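Local coordinates for methionine-binding lipoprotein MetQ (Bacillus subtilis subsp. subtilis, PDB 4GOT) that probably binds methionine at the outer face of the membrane and passes it to the permease of the MetNPQ ABC transporter, and is also involved in methionine sulfoxide transport, at residues T107-N112 / E161-A166. Numbering follows the deposited sequence.
Sequences TIILTN and ELTAKA
T163, in the first turn of helix 163-168, presses its methyl group against the strand 107-111, and its side chain takes part in three of the four close residue pairs. From CB, which points at the strand, two branches part. CG2 lies anti to the carbonyl carbon and reaches T111, where the two threonine methyls, T163 CG2 and T111 CG2, meet at 3.8 Å, the closest approach between the segments. T163 CG2 also lies 4.4 Å from L110 O, and with I109 this one methyl touches three successive strand residues, two of them loosely. The other branch, OG1, sits between backbone N and carbonyl carbon (chi1 52°) and makes weak hydrogen bonds to the carbonyl oxygens of P160 and F176; with OG1 turned to these carbonyls, CG2 is the branch on the strand side.

One turn further along the helix, A166 adds a second apolar touch: its CB lies 4.1 Å from I109 CG2. That branch of I109 is anti to its backbone N and meets both helix residues from the strand side, with T163 CG2 the more distant, at 4.4 Å. L110, whose side chain leaves on the other side of the strand, packs on Q117 and M120 of helix 117-126. All five touching residues are buried. T111 lies at the strand end nearer the ligand, its side chain about 8 Å from the bound selenomethionine.

The strand 107-111 runs between the parallel strands 154-158 and 174-177 in the five-stranded mixed sheet of one lobe of this periplasmic-binding-protein fold. Helix 163-168 links these two neighbours in a right-handed beta-alpha-beta crossover, covering one face of the sheet while helix 117-126 packs against the other.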
# COMPACT_ATOMS: atom_id res chain seq x y z
N THR A 107 -8.03 -20.02 10.45
CA THR A 107 -7.08 -19.74 9.34
C THR A 107 -7.13 -18.26 8.94
O THR A 107 -8.21 -17.72 8.57
CB THR A 107 -7.39 -20.49 8.04
OG1 THR A 107 -7.26 -21.90 8.23
CG2 THR A 107 -6.43 -20.05 6.90
N ILE A 108 -5.94 -17.64 8.98
CA ILE A 108 -5.74 -16.23 8.64
C ILE A 108 -5.01 -16.21 7.30
O ILE A 108 -3.96 -16.83 7.17
CB ILE A 108 -4.92 -15.47 9.72
CG1 ILE A 108 -5.59 -15.57 11.11
CG2 ILE A 108 -4.78 -14.00 9.36
CD1 ILE A 108 -6.98 -15.01 11.20
N ILE A 109 -5.61 -15.56 6.30
CA ILE A 109 -4.98 -15.38 4.99
C ILE A 109 -4.23 -14.04 4.98
O ILE A 109 -4.80 -12.94 4.81
CB ILE A 109 -5.98 -15.41 3.80
CG1 ILE A 109 -6.98 -16.58 3.92
CG2 ILE A 109 -5.25 -15.41 2.44
CD1 ILE A 109 -6.37 -17.95 3.73
N LEU A 110 -2.93 -14.17 5.17
CA LEU A 110 -1.94 -13.12 4.99
C LEU A 110 -1.68 -12.91 3.51
O LEU A 110 -1.92 -13.81 2.70
CB LEU A 110 -0.61 -13.57 5.62
CG LEU A 110 -0.59 -13.92 7.11
CD1 LEU A 110 0.81 -14.38 7.50
CD2 LEU A 110 -1.01 -12.69 7.94
N THR A 111 -1.18 -11.73 3.15
CA THR A 111 -0.61 -11.58 1.80
C THR A 111 0.83 -12.09 1.91
O THR A 111 1.39 -12.22 3.03
CB THR A 111 -0.73 -10.12 1.25
OG1 THR A 111 0.38 -9.33 1.64
CG2 THR A 111 -2.05 -9.43 1.67
N ASN A 112 1.42 -12.37 0.75
CA ASN A 112 2.80 -12.84 0.65
C ASN A 112 3.82 -11.67 0.50
O ASN A 112 4.98 -11.91 0.24
CB ASN A 112 2.93 -13.90 -0.47
CG ASN A 112 2.75 -13.33 -1.87
OD1 ASN A 112 2.68 -12.12 -2.05
ND2 ASN A 112 2.68 -14.21 -2.86
N GLU A 161 -2.67 -9.29 -4.91
CA GLU A 161 -3.57 -9.13 -6.04
C GLU A 161 -4.79 -10.07 -6.01
O GLU A 161 -5.73 -9.93 -6.84
CB GLU A 161 -2.76 -9.35 -7.36
CG GLU A 161 -1.74 -8.26 -7.71
CD GLU A 161 -0.46 -8.24 -6.82
OE1 GLU A 161 -0.04 -9.33 -6.34
OE2 GLU A 161 0.15 -7.12 -6.69
N LEU A 162 -4.74 -11.09 -5.16
CA LEU A 162 -5.70 -12.18 -5.19
C LEU A 162 -6.37 -12.39 -3.85
O LEU A 162 -7.23 -13.24 -3.77
CB LEU A 162 -5.00 -13.51 -5.57
CG LEU A 162 -4.55 -13.67 -7.03
CD1 LEU A 162 -3.80 -15.00 -7.17
CD2 LEU A 162 -5.70 -13.52 -8.06
N THR A 163 -5.97 -11.65 -2.80
CA THR A 163 -6.67 -11.79 -1.52
C THR A 163 -8.19 -11.43 -1.56
O THR A 163 -9.02 -12.05 -0.83
CB THR A 163 -5.98 -11.04 -0.38
OG1 THR A 163 -5.76 -9.68 -0.77
CG2 THR A 163 -4.66 -11.72 0.03
N ALA A 164 -8.58 -10.45 -2.38
CA ALA A 164 -10.02 -10.20 -2.64
C ALA A 164 -10.75 -11.49 -3.09
O ALA A 164 -11.90 -11.74 -2.69
CB ALA A 164 -10.23 -9.10 -3.68
N LYS A 165 -10.08 -12.32 -3.92
CA LYS A 165 -10.65 -13.64 -4.30
C LYS A 165 -10.68 -14.65 -3.13
O LYS A 165 -11.66 -15.37 -3.00
CB LYS A 165 -9.96 -14.28 -5.52
CG LYS A 165 -9.90 -13.43 -6.79
CD LYS A 165 -11.28 -13.06 -7.34
CE LYS A 165 -11.65 -11.59 -7.09
NZ LYS A 165 -13.05 -11.21 -7.55
N ALA A 166 -9.62 -14.73 -2.31
CA ALA A 166 -9.58 -15.63 -1.16
C ALA A 166 -10.74 -15.30 -0.22
O ALA A 166 -11.36 -16.21 0.38
CB ALA A 166 -8.23 -15.55 -0.42